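Local coordinates for protein ribosomal silencing factor RsfS (PDB 2O5A) that probably silences translation by binding ribosomal protein uL14 on the large subunit and keeping the two ribosomal subunits from joining, at residues Glu5-Gln8 with Leu9-Ala13; Asn12-Asp16 with Lys17-Gln21. All coordinates share one frame; numbering follows the deposited sequence.

Contact 1 of 2, residues Glu5-Gln8 with Leu9-Ala13; sequences ELLQ and LAVNA
Glu5 meets Leu9 one turn further along the helix, where the backbone N of Leu9 gives a weak hydrogen bond to the Glu5 carbonyl, 3.3 Å from N to O. The CB of Leu9 also sits beside two carbonyl oxygens of the preceding turn, those of Glu5 and Leu6, so the root of the leucine side chain rests on the backbone before its branch reaches any other side chain.

Leu6 is held twice. Leu6 O takes the N-H of Ala10, 2.8 Å from the Ala10 N. Its side chain reaches Leu9 through one methyl only: CD2 of Leu6 lies 3.9 Å from CD2 of Leu9, and the two branched chains run past each other at a slant. Leu9 has CG anti to its backbone N (chi1 -165°), which sets its branch on the side where it can meet that methyl. Both leucines also rest on Ile64, and Leu9 goes on to Val58 of helix 45-61.

This is the regular i to i+4 bonding of an alpha-helix, and helix 4-16 is amphipathic: it lies against the mixed sheet of the RsfS fold with its apolar side inward, Ala10 touching Leu38 and Val87 on two of the strands.

Leu7 comes next, buried, with Phe36 of strand 36-42 beside it. Leu7 O accepts the N-H of Val11, 2.8 Å from the Val11 N. The side chains of this pair are in looser touch, CG of Leu7 to CG2 of Val11 at 4.3 Å.

Gln8 stands on the exposed side with its chain extended beyond CG. What it offers Asn12 is its backbone: Gln8 O is hydrogen-bonded to the Asn12 N at 3.1 Å.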
ATOM      1  N   GLU A   5     -12.310  17.683   9.879  1.00 68.18           N
ATOM      2  CA  GLU A   5     -13.633  17.949   9.326  1.00 65.90           C
ATOM      3  C   GLU A   5     -14.025  16.924   8.269  1.00 60.60           C
ATOM      4  O   GLU A   5     -15.154  16.436   8.262  1.00 59.91           O
ATOM      5  CB  GLU A   5     -13.693  19.359   8.734  1.00 73.12           C
ATOM      6  CG  GLU A   5     -13.715  20.458   9.783  1.00 85.42           C
ATOM      7  CD  GLU A   5     -12.358  21.095   9.996  1.00 92.39           C
ATOM      8  OE1 GLU A   5     -12.245  21.969  10.881  1.00 96.21           O
ATOM      9  OE2 GLU A   5     -11.404  20.727   9.279  1.00 97.37           O
ATOM     10  N   LEU A   6     -13.097  16.601   7.375  1.00 52.81           N
ATOM     11  CA  LEU A   6     -13.368  15.618   6.334  1.00 46.53           C
ATOM     12  C   LEU A   6     -13.257  14.241   6.979  1.00 45.84           C
ATOM     13  O   LEU A   6     -14.083  13.358   6.741  1.00 43.94           O
ATOM     14  CB  LEU A   6     -12.340  15.731   5.205  1.00 40.25           C
ATOM     15  CG  LEU A   6     -12.845  15.781   3.757  1.00 34.37           C
ATOM     16  CD1 LEU A   6     -11.795  15.154   2.847  1.00 31.34           C
ATOM     17  CD2 LEU A   6     -14.161  15.031   3.619  1.00 33.81           C
ATOM     18  N   LEU A   7     -12.228  14.079   7.804  1.00 44.04           N
ATOM     19  CA  LEU A   7     -11.970  12.825   8.499  1.00 44.07           C
ATOM     20  C   LEU A   7     -13.153  12.388   9.358  1.00 48.83           C
ATOM     21  O   LEU A   7     -13.558  11.227   9.312  1.00 48.07           O
ATOM     22  CB  LEU A   7     -10.713  12.959   9.362  1.00 42.05           C
ATOM     23  CG  LEU A   7     -10.153  11.682   9.992  1.00 39.29           C
ATOM     24  CD1 LEU A   7      -9.934  10.625   8.921  1.00 38.91           C
ATOM     25  CD2 LEU A   7      -8.847  12.004  10.700  1.00 37.53           C
ATOM     26  N   GLN A   8     -13.702  13.309  10.148  1.00 52.09           N
ATOM     27  CA  GLN A   8     -14.851  12.981  10.987  1.00 53.18           C
ATOM     28  C   GLN A   8     -16.046  12.700  10.095  1.00 52.23           C
ATOM     29  O   GLN A   8     -16.939  11.931  10.449  1.00 50.41           O
ATOM     30  CB  GLN A   8     -15.206  14.133  11.929  1.00 60.51           C
ATOM     31  CG  GLN A   8     -14.557  14.068  13.297  1.00 72.54           C
ATOM     32  CD  GLN A   8     -15.377  14.791  14.350  1.00 77.92           C
ATOM     33  OE1 GLN A   8     -15.734  15.957  14.183  1.00 82.22           O
ATOM     34  NE2 GLN A   8     -15.683  14.097  15.440  1.00 81.29           N
ATOM     35  N   LEU A   9     -16.053  13.342   8.931  1.00 49.44           N
ATOM     36  CA  LEU A   9     -17.129  13.177   7.966  1.00 44.58           C
ATOM     37  C   LEU A   9     -17.076  11.754   7.420  1.00 43.09           C
ATOM     38  O   LEU A   9     -18.105  11.099   7.256  1.00 42.52           O
ATOM     39  CB  LEU A   9     -16.963  14.186   6.826  1.00 44.75           C
ATOM     40  CG  LEU A   9     -18.159  14.426   5.903  1.00 45.39           C
ATOM     41  CD1 LEU A   9     -19.352  14.899   6.718  1.00 44.48           C
ATOM     42  CD2 LEU A   9     -17.790  15.467   4.862  1.00 46.41           C
ATOM     43  N   ALA A  10     -15.862  11.283   7.152  1.00 41.83           N
ATOM     44  CA  ALA A  10     -15.652   9.941   6.625  1.00 38.93           C
ATOM     45  C   ALA A  10     -15.847   8.883   7.709  1.00 37.70           C
ATOM     46  O   ALA A  10     -16.409   7.818   7.451  1.00 35.47           O
ATOM     47  CB  ALA A  10     -14.252   9.833   6.030  1.00 36.25           C
ATOM     48  N   VAL A  11     -15.381   9.181   8.918  1.00 38.42           N
ATOM     49  CA  VAL A  11     -15.510   8.250  10.035  1.00 36.96           C
ATOM     50  C   VAL A  11     -16.974   7.958  10.339  1.00 37.56           C
ATOM     51  O   VAL A  11     -17.345   6.813  10.595  1.00 36.49           O
ATOM     52  CB  VAL A  11     -14.834   8.801  11.312  1.00 34.93           C
ATOM     53  CG1 VAL A  11     -15.097   7.871  12.488  1.00 34.92           C
ATOM     54  CG2 VAL A  11     -13.338   8.936  11.086  1.00 36.14           C
ATOM     55  N   ASN A  12     -17.804   8.997  10.313  1.00 38.41           N
ATOM     56  CA  ASN A  12     -19.227   8.842  10.579  1.00 39.75           C
ATOM     57  C   ASN A  12     -19.893   8.009   9.489  1.00 41.42           C
ATOM     58  O   ASN A  12     -20.549   7.007   9.776  1.00 42.45           O
ATOM     59  CB  ASN A  12     -19.903  10.212  10.672  1.00 41.01           C
ATOM     60  CG  ASN A  12     -19.532  10.961  11.938  1.00 41.90           C
ATOM     61  OD1 ASN A  12     -19.991  12.080  12.167  1.00 43.10           O
ATOM     62  ND2 ASN A  12     -18.699  10.344  12.770  1.00 41.55           N
ATOM     63  N   ALA A  13     -19.722   8.429   8.241  1.00 40.45           N
ATOM     64  CA  ALA A  13     -20.301   7.717   7.108  1.00 38.85           C
ATOM     65  C   ALA A  13     -19.993   6.231   7.242  1.00 38.22           C
ATOM     66  O   ALA A  13     -20.894   5.390   7.231  1.00 40.45           O
ATOM     67  CB  ALA A  13     -19.724   8.253   5.803  1.00 37.56           C
TER

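Contact 2 of 2, residues Asn12-Asp16 with Lys17-Gln21; sequences NAVDD and KKAEQ
Val14 and Ala19 are joined through the backbone, and that bond is the longer-spanning of the two that close the end of helix 4-16. The N-H of Ala19 points back five residues to the carbonyl of Val14, 3.1 Å from N to O, and meets it close to head-on. The second bond runs from the N of Lys18 to the O of Asp15, also 3.1 Å. Here the approach is quite different: the donor sits far above the carbonyl plane, 71° out of it, although the N-H itself points fairly straight at the oxygen.

In their apolar packing Val14 and Ala19 turn to shared neighbours. The CB of Ala19 points back toward the helix, and both residues touch Cys40 of strand 36-42 and Ile51 of helix 45-61, which joins the turn to the body of the domain.

Lys17 makes its contacts through the aliphatic part of its chain. CG is anti to the carbonyl carbon, beside the backbone N (chi1 -61°), and the chain then folds back through two further bends, at chi2 and chi3, which brings CE of Lys17 within 3.6 Å of the Asp16 O. The same side chain also touches Ile51 and Glu54 of helix 45-61. Cut back to an alanine here, the side chain would probably lose its share of the packing on Ile51 and Glu54 and open a gap beside the Asp16 carbonyl.

Lys18 has the positive phi, 73°, that turns the chain away from the helical path. It is the C-prime residue, and the nested pair of bonds, Ala19 to Val14 and Lys18 to Asp15, makes this a Schellman motif that ends the helix and sends the chain toward strand 22-26.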
ATOM      1  N   ASN A  12     -17.804   8.997  10.313  1.00 38.41           N
ATOM      2  CA  ASN A  12     -19.227   8.842  10.579  1.00 39.75           C
ATOM      3  C   ASN A  12     -19.893   8.009   9.489  1.00 41.42           C
ATOM      4  O   ASN A  12     -20.549   7.007   9.776  1.00 42.45           O
ATOM      5  CB  ASN A  12     -19.903  10.212  10.672  1.00 41.01           C
ATOM      6  CG  ASN A  12     -19.532  10.961  11.938  1.00 41.90           C
ATOM      7  OD1 ASN A  12     -19.991  12.080  12.167  1.00 43.10           O
ATOM      8  ND2 ASN A  12     -18.699  10.344  12.770  1.00 41.55           N
ATOM      9  N   ALA A  13     -19.722   8.429   8.241  1.00 40.45           N
ATOM     10  CA  ALA A  13     -20.301   7.717   7.108  1.00 38.85           C
ATOM     11  C   ALA A  13     -19.993   6.231   7.242  1.00 38.22           C
ATOM     12  O   ALA A  13     -20.894   5.390   7.231  1.00 40.45           O
ATOM     13  CB  ALA A  13     -19.724   8.253   5.803  1.00 37.56           C
ATOM     14  N   VAL A  14     -18.709   5.922   7.373  1.00 38.07           N
ATOM     15  CA  VAL A  14     -18.245   4.550   7.523  1.00 35.93           C
ATOM     16  C   VAL A  14     -18.839   3.898   8.776  1.00 37.32           C
ATOM     17  O   VAL A  14     -19.040   2.684   8.816  1.00 34.73           O
ATOM     18  CB  VAL A  14     -16.697   4.515   7.594  1.00 34.18           C
ATOM     19  CG1 VAL A  14     -16.227   3.379   8.472  1.00 33.64           C
ATOM     20  CG2 VAL A  14     -16.123   4.356   6.194  1.00 30.83           C
ATOM     21  N   ASP A  15     -19.125   4.713   9.787  1.00 38.58           N
ATOM     22  CA  ASP A  15     -19.685   4.214  11.040  1.00 39.63           C
ATOM     23  C   ASP A  15     -21.176   3.901  10.959  1.00 41.67           C
ATOM     24  O   ASP A  15     -21.664   3.002  11.644  1.00 39.38           O
ATOM     25  CB  ASP A  15     -19.444   5.225  12.164  1.00 42.18           C
ATOM     26  CG  ASP A  15     -18.469   4.710  13.205  1.00 44.99           C
ATOM     27  OD1 ASP A  15     -17.348   4.314  12.825  1.00 46.29           O
ATOM     28  OD2 ASP A  15     -18.827   4.703  14.401  1.00 48.89           O
ATOM     29  N   ASP A  16     -21.899   4.645  10.127  1.00 43.80           N
ATOM     30  CA  ASP A  16     -23.332   4.427   9.967  1.00 44.88           C
ATOM     31  C   ASP A  16     -23.607   3.048   9.381  1.00 43.76           C
ATOM     32  O   ASP A  16     -24.652   2.450   9.641  1.00 41.67           O
ATOM     33  CB  ASP A  16     -23.931   5.502   9.056  1.00 52.38           C
ATOM     34  CG  ASP A  16     -23.958   6.870   9.703  1.00 61.16           C
ATOM     35  OD1 ASP A  16     -24.106   7.871   8.974  1.00 65.77           O
ATOM     36  OD2 ASP A  16     -23.841   6.945  10.943  1.00 65.48           O
ATOM     37  N   LYS A  17     -22.660   2.545   8.595  1.00 41.89           N
ATOM     38  CA  LYS A  17     -22.804   1.241   7.954  1.00 38.36           C
ATOM     39  C   LYS A  17     -22.189   0.089   8.747  1.00 36.30           C
ATOM     40  O   LYS A  17     -22.133  -1.039   8.258  1.00 36.31           O
ATOM     41  CB  LYS A  17     -22.193   1.274   6.551  1.00 40.00           C
ATOM     42  CG  LYS A  17     -22.836   2.272   5.592  1.00 39.46           C
ATOM     43  CD  LYS A  17     -24.197   1.812   5.065  1.00 39.97           C
ATOM     44  CE  LYS A  17     -25.309   1.943   6.096  1.00 41.30           C
ATOM     45  NZ  LYS A  17     -26.639   1.594   5.518  1.00 39.74           N
ATOM     46  N   LYS A  18     -21.720   0.379   9.956  1.00 35.74           N
ATOM     47  CA  LYS A  18     -21.132  -0.639  10.830  1.00 34.24           C
ATOM     48  C   LYS A  18     -19.746  -1.143  10.433  1.00 35.59           C
ATOM     49  O   LYS A  18     -19.399  -2.286  10.733  1.00 34.85           O
ATOM     50  CB  LYS A  18     -22.074  -1.842  10.935  1.00 33.78           C
ATOM     51  CG  LYS A  18     -23.489  -1.504  11.360  1.00 36.33           C
ATOM     52  CD  LYS A  18     -23.538  -0.961  12.773  1.00 39.46           C
ATOM     53  CE  LYS A  18     -24.969  -0.925  13.268  1.00 43.04           C
ATOM     54  NZ  LYS A  18     -25.693  -2.160  12.861  1.00 44.39           N
ATOM     55  N   ALA A  19     -18.951  -0.312   9.765  1.00 31.76           N
ATOM     56  CA  ALA A  19     -17.612  -0.741   9.373  1.00 32.03           C
ATOM     57  C   ALA A  19     -16.811  -1.049  10.628  1.00 32.09           C
ATOM     58  O   ALA A  19     -16.814  -0.271  11.582  1.00 30.51           O
ATOM     59  CB  ALA A  19     -16.921   0.339   8.577  1.00 30.38           C
ATOM     60  N   GLU A  20     -16.120  -2.183  10.621  1.00 32.56           N
ATOM     61  CA  GLU A  20     -15.336  -2.597  11.776  1.00 30.19           C
ATOM     62  C   GLU A  20     -13.847  -2.267  11.700  1.00 28.70           C
ATOM     63  O   GLU A  20     -13.280  -2.111  10.619  1.00 29.56           O
ATOM     64  CB  GLU A  20     -15.530  -4.097  12.008  1.00 31.75           C
ATOM     65  CG  GLU A  20     -16.965  -4.477  12.355  1.00 31.88           C
ATOM     66  CD  GLU A  20     -17.201  -5.973  12.318  1.00 31.94           C
ATOM     67  OE1 GLU A  20     -18.178  -6.443  12.938  1.00 33.12           O
ATOM     68  OE2 GLU A  20     -16.414  -6.677  11.659  1.00 32.48           O
ATOM     69  N   GLN A  21     -13.233  -2.159  12.875  1.00 27.06           N
ATOM     70  CA  GLN A  21     -11.814  -1.851  13.020  1.00 26.02           C
ATOM     71  C   GLN A  21     -11.388  -0.583  12.286  1.00 25.29           C
ATOM     72  O   GLN A  21     -10.400  -0.580  11.550  1.00 24.51           O
ATOM     73  CB  GLN A  21     -10.963  -3.030  12.544  1.00 22.64           C
ATOM     74  CG  GLN A  21     -11.333  -4.356  13.186  1.00 19.57           C
ATOM     75  CD  GLN A  21     -10.187  -5.347  13.173  1.00 18.57           C
ATOM     76  OE1 GLN A  21      -9.412  -5.405  12.220  1.00 18.63           O
ATOM     77  NE2 GLN A  21     -10.081  -6.141  14.231  1.00 18.20           N
TER

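Both contacts use helix 4-16, the first of the chain; contact 2 also takes in the loop after it, and their centres lie 10 Å apart. They come in direct succession: contact 1 spans residues 5-13, and contact 2 picks up at Asn12 and Ala13, which the two share, then runs through the helix end toward strand 22-26. The centre of each lies about 9 Å from the centre of the chain, and each is partly buried. Strand 36-42 and helix 45-61 are neighbours of both, so one helix is packed along its length and at its end against the same two elements. The chain then leaves for an outermost strand of the mixed sheet.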